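Local coordinates for peptidoglycan D,D-transpeptidase PbpA (Mycobacterium tuberculosis, PDB 3UN7), which probably cross-links cell-wall peptidoglycan as a penicillin-binding D,D-transpeptidase and probably helps regulate cell length, at residues 207-219 with 231-245. Residues are numbered along the deposited sequence; the frame is centred on the assembly and turned at random.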
loop_
_atom_site.group_PDB
_atom_site.type_symbol
_atom_site.label_atom_id
_atom_site.label_comp_id
_atom_site.label_asym_id
_atom_site.label_seq_id
_atom_site.Cartn_x
_atom_site.Cartn_y
_atom_site.Cartn_z
ATOM N N GLY A 207 -1.037 2.017 28.667
ATOM C CA GLY A 207 -1.934 1.539 29.723
ATOM C C GLY A 207 -3.362 2.056 29.711
ATOM O O GLY A 207 -4.113 1.829 30.669
ATOM N N ALA A 208 -3.756 2.752 28.641
ATOM C CA ALA A 208 -5.156 3.132 28.472
ATOM C C ALA A 208 -5.998 1.857 28.327
ATOM O O ALA A 208 -5.486 0.801 27.958
ATOM C CB ALA A 208 -5.332 4.031 27.250
ATOM N N THR A 209 -7.281 1.947 28.646
ATOM C CA THR A 209 -8.176 0.806 28.449
ATOM C C THR A 209 -9.264 1.196 27.474
ATOM O O THR A 209 -9.542 2.383 27.270
ATOM C CB THR A 209 -8.821 0.293 29.755
ATOM O OG1 THR A 209 -9.763 1.255 30.240
ATOM C CG2 THR A 209 -7.777 0.015 30.826
ATOM N N GLU A 210 -9.875 0.180 26.879
ATOM C CA GLU A 210 -10.921 0.356 25.892
ATOM C C GLU A 210 -12.179 0.954 26.483
ATOM O O GLU A 210 -13.021 1.491 25.759
ATOM C CB GLU A 210 -11.288 -0.993 25.293
ATOM C CG GLU A 210 -10.234 -1.627 24.422
ATOM C CD GLU A 210 -10.764 -2.883 23.772
ATOM O OE1 GLU A 210 -12.006 -3.028 23.707
ATOM O OE2 GLU A 210 -9.951 -3.725 23.327
ATOM N N THR A 211 -12.321 0.833 27.798
ATOM C CA THR A 211 -13.554 1.226 28.454
ATOM C C THR A 211 -13.455 2.599 29.089
ATOM O O THR A 211 -14.450 3.100 29.593
ATOM C CB THR A 211 -14.021 0.211 29.537
ATOM O OG1 THR A 211 -13.832 0.780 30.840
ATOM C CG2 THR A 211 -13.283 -1.114 29.423
ATOM N N GLU A 212 -12.268 3.210 29.060
ATOM C CA GLU A 212 -12.107 4.516 29.672
ATOM C C GLU A 212 -12.794 5.596 28.845
ATOM O O GLU A 212 -12.948 5.466 27.626
ATOM C CB GLU A 212 -10.633 4.860 29.906
ATOM C CG GLU A 212 -9.860 5.200 28.642
ATOM C CD GLU A 212 -8.958 6.394 28.834
ATOM O OE1 GLU A 212 -9.284 7.276 29.679
ATOM O OE2 GLU A 212 -7.929 6.457 28.136
ATOM N N GLN A 213 -13.177 6.671 29.524
ATOM C CA GLN A 213 -14.109 7.642 28.973
ATOM C C GLN A 213 -13.408 8.843 28.350
ATOM O O GLN A 213 -12.529 9.436 28.967
ATOM C CB GLN A 213 -15.099 8.080 30.064
ATOM C CG GLN A 213 -15.959 6.918 30.602
ATOM C CD GLN A 213 -16.879 6.339 29.542
ATOM O OE1 GLN A 213 -16.798 5.153 29.210
ATOM N NE2 GLN A 213 -17.740 7.185 28.982
ATOM N N LEU A 214 -13.797 9.176 27.118
ATOM C CA LEU A 214 -13.253 10.332 26.401
ATOM C C LEU A 214 -14.377 11.237 25.913
ATOM O O LEU A 214 -15.525 10.794 25.765
ATOM C CB LEU A 214 -12.415 9.881 25.199
ATOM C CG LEU A 214 -11.295 8.880 25.456
ATOM C CD1 LEU A 214 -10.855 8.215 24.130
ATOM C CD2 LEU A 214 -10.148 9.565 26.139
ATOM N N THR A 215 -14.036 12.490 25.624
ATOM C CA THR A 215 -15.028 13.477 25.194
ATOM C C THR A 215 -15.846 13.017 23.987
ATOM O O THR A 215 -15.323 12.397 23.057
ATOM C CB THR A 215 -14.418 14.880 24.933
ATOM O OG1 THR A 215 -15.463 15.772 24.537
ATOM C CG2 THR A 215 -13.345 14.845 23.843
ATOM N N ALA A 216 -17.142 13.307 24.044
ATOM C CA ALA A 216 -18.053 13.048 22.947
ATOM C C ALA A 216 -18.365 14.351 22.214
ATOM O O ALA A 216 -19.137 14.349 21.258
ATOM C CB ALA A 216 -19.336 12.403 23.467
ATOM N N ALA A 217 -17.742 15.446 22.661
ATOM C CA ALA A 217 -17.982 16.803 22.141
ATOM C C ALA A 217 -17.788 16.909 20.633
ATOM O O ALA A 217 -16.856 16.317 20.100
ATOM C CB ALA A 217 -17.085 17.834 22.869
ATOM N N PRO A 218 -18.670 17.666 19.944
ATOM C CA PRO A 218 -18.603 17.859 18.494
ATOM C C PRO A 218 -17.410 18.708 18.032
ATOM O O PRO A 218 -17.005 18.602 16.880
ATOM C CB PRO A 218 -19.922 18.567 18.175
ATOM C CG PRO A 218 -20.290 19.271 19.428
ATOM C CD PRO A 218 -19.820 18.382 20.536
ATOM N N THR A 219 -16.871 19.547 18.915
ATOM C CA THR A 219 -15.642 20.298 18.631
ATOM C C THR A 219 -14.718 20.304 19.845
ATOM O O THR A 219 -15.173 20.144 20.977
ATOM C CB THR A 219 -15.895 21.768 18.194
ATOM O OG1 THR A 219 -16.420 22.524 19.296
ATOM C CG2 THR A 219 -16.834 21.848 16.989
ATOM N N ASN A 231 -15.628 16.842 14.826
ATOM C CA ASN A 231 -15.983 15.507 14.380
ATOM C C ASN A 231 -16.494 15.602 12.954
ATOM O O ASN A 231 -17.105 16.597 12.568
ATOM C CB ASN A 231 -17.081 14.904 15.267
ATOM C CG ASN A 231 -16.564 14.417 16.612
ATOM O OD1 ASN A 231 -15.362 14.240 16.812
ATOM N ND2 ASN A 231 -17.486 14.187 17.545
ATOM N N TYR A 232 -16.214 14.576 12.167
ATOM C CA TYR A 232 -16.758 14.481 10.822
ATOM C C TYR A 232 -18.283 14.642 10.876
ATOM O O TYR A 232 -18.964 13.990 11.675
ATOM C CB TYR A 232 -16.349 13.149 10.204
ATOM C CG TYR A 232 -17.187 12.720 9.030
ATOM C CD1 TYR A 232 -17.102 13.384 7.806
ATOM C CD2 TYR A 232 -18.059 11.642 9.142
ATOM C CE1 TYR A 232 -17.875 12.985 6.720
ATOM C CE2 TYR A 232 -18.835 11.240 8.071
ATOM C CZ TYR A 232 -18.741 11.908 6.861
ATOM O OH TYR A 232 -19.517 11.499 5.802
ATOM N N GLY A 233 -18.806 15.544 10.053
ATOM C CA GLY A 233 -20.237 15.848 10.051
ATOM C C GLY A 233 -20.691 16.799 11.145
ATOM O O GLY A 233 -21.860 17.193 11.178
ATOM N N GLY A 234 -19.777 17.160 12.044
ATOM C CA GLY A 234 -20.066 18.093 13.138
ATOM C C GLY A 234 -20.990 17.597 14.244
ATOM O O GLY A 234 -21.539 18.396 15.011
ATOM N N ALA A 235 -21.164 16.283 14.337
ATOM C CA ALA A 235 -22.058 15.709 15.338
ATOM C C ALA A 235 -21.260 15.225 16.547
ATOM O O ALA A 235 -20.096 14.851 16.399
ATOM C CB ALA A 235 -22.874 14.563 14.735
ATOM N N PRO A 236 -21.877 15.244 17.748
ATOM C CA PRO A 236 -21.251 14.646 18.926
ATOM C C PRO A 236 -21.050 13.145 18.735
ATOM O O PRO A 236 -21.764 12.531 17.940
ATOM C CB PRO A 236 -22.280 14.891 20.032
ATOM C CG PRO A 236 -23.097 16.033 19.549
ATOM C CD PRO A 236 -23.188 15.833 18.078
ATOM N N CYS A 237 -20.093 12.566 19.458
ATOM C CA CYS A 237 -19.776 11.150 19.307
ATOM C C CYS A 237 -20.957 10.271 19.686
ATOM O O CYS A 237 -21.265 9.300 18.989
ATOM C CB CYS A 237 -18.540 10.766 20.124
ATOM S SG CYS A 237 -17.852 9.151 19.691
ATOM N N GLY A 238 -21.604 10.610 20.793
ATOM C CA GLY A 238 -22.865 9.972 21.193
ATOM C C GLY A 238 -23.734 10.956 21.962
ATOM O O GLY A 238 -23.371 12.133 22.108
ATOM N N ASP A 239 -24.866 10.466 22.470
ATOM C CA ASP A 239 -25.829 11.277 23.225
ATOM C C ASP A 239 -25.502 11.328 24.723
ATOM O O ASP A 239 -26.392 11.525 25.555
ATOM C CB ASP A 239 -27.251 10.717 23.051
ATOM C CG ASP A 239 -27.575 10.351 21.608
ATOM O OD1 ASP A 239 -28.441 11.027 21.017
ATOM O OD2 ASP A 239 -26.970 9.396 21.061
ATOM N N GLU A 240 -24.233 11.109 25.061
ATOM C CA GLU A 240 -23.751 11.202 26.434
ATOM C C GLU A 240 -22.611 12.217 26.446
ATOM O O GLU A 240 -22.054 12.511 25.388
ATOM C CB GLU A 240 -23.243 9.838 26.925
ATOM C CG GLU A 240 -24.260 8.711 26.859
ATOM C CD GLU A 240 -24.390 8.158 25.450
ATOM O OE1 GLU A 240 -25.519 8.155 24.915
ATOM O OE2 GLU A 240 -23.357 7.763 24.868
ATOM N N PRO A 241 -22.282 12.778 27.623
ATOM C CA PRO A 241 -21.102 13.662 27.735
ATOM C C PRO A 241 -19.795 13.012 27.257
ATOM O O PRO A 241 -18.961 13.680 26.644
ATOM C CB PRO A 241 -21.026 13.959 29.238
ATOM C CG PRO A 241 -22.443 13.786 29.729
ATOM C CD PRO A 241 -23.019 12.673 28.897
ATOM N N THR A 242 -19.623 11.722 27.541
ATOM C CA THR A 242 -18.404 10.994 27.169
ATOM C C THR A 242 -18.740 9.672 26.485
ATOM O O THR A 242 -19.891 9.241 26.508
ATOM C CB THR A 242 -17.521 10.728 28.402
ATOM O OG1 THR A 242 -18.239 9.910 29.328
ATOM C CG2 THR A 242 -17.124 12.049 29.092
ATOM N N VAL A 243 -17.738 9.043 25.859
ATOM C CA VAL A 243 -17.882 7.686 25.318
ATOM C C VAL A 243 -16.619 6.890 25.628
ATOM O O VAL A 243 -15.557 7.469 25.856
ATOM C CB VAL A 243 -18.122 7.653 23.778
ATOM C CG1 VAL A 243 -19.543 8.156 23.415
ATOM C CG2 VAL A 243 -17.046 8.426 23.040
ATOM N N SER A 244 -16.747 5.567 25.636
ATOM C CA SER A 244 -15.602 4.692 25.831
ATOM C C SER A 244 -14.637 4.825 24.656
ATOM O O SER A 244 -15.051 5.128 23.536
ATOM C CB SER A 244 -16.063 3.240 25.962
ATOM O OG SER A 244 -16.523 2.738 24.711
ATOM N N LEU A 245 -13.352 4.596 24.920
ATOM C CA LEU A 245 -12.344 4.504 23.869
ATOM C C LEU A 245 -12.815 3.549 22.763
ATOM O O LEU A 245 -12.719 3.887 21.593
ATOM C CB LEU A 245 -10.993 4.058 24.459
ATOM C CG LEU A 245 -9.699 4.092 23.629
ATOM C CD1 LEU A 245 -8.483 4.211 24.550
ATOM C CD2 LEU A 245 -9.585 2.860 22.777
#
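Leu214 and Val243 pair in a two-stranded antiparallel ribbon of the transpeptidase domain; most surface is buried just beyond its ends, by Leu245, Ala216 and Pro218. Leu214 N gives a nearly straight bond to Val243 O (2.8 Å), answered by Val243 N to Leu214 O. Leu245 starts helix 245-251, and its N reaches Glu212 O at 2.9 Å. Its chi1 of -170° turns the chain away from the backbone N, carrying CD1 to 3.4 Å from Thr209 O and near Ala208 CB, a branched apolar chain suited to a buried place against helix 196-205. The Leu214 side chain lies alongside that of Leu245 and also touches helix 254-264.

At the other end Ala216 turns its methyl toward 231-245, with CB 3.3 Å from Glu240 O and 3.8 Å from Cys237 CB; so small a side chain suits this tight place beside the Cys237-Cys253 disulfide. The Pro218 ring sets CB 3.6 Å from Gly234 O and CD near Pro236 CG, while its carbonyl accepts from Asn231 N. The Asn231 side chain, about 9 Å from that of Ser193, the probable acyl-ester serine, is held at both ends: OD1 accepts from Thr255 N, and ND2 gives to Ala235 O, which lies in the amide plane.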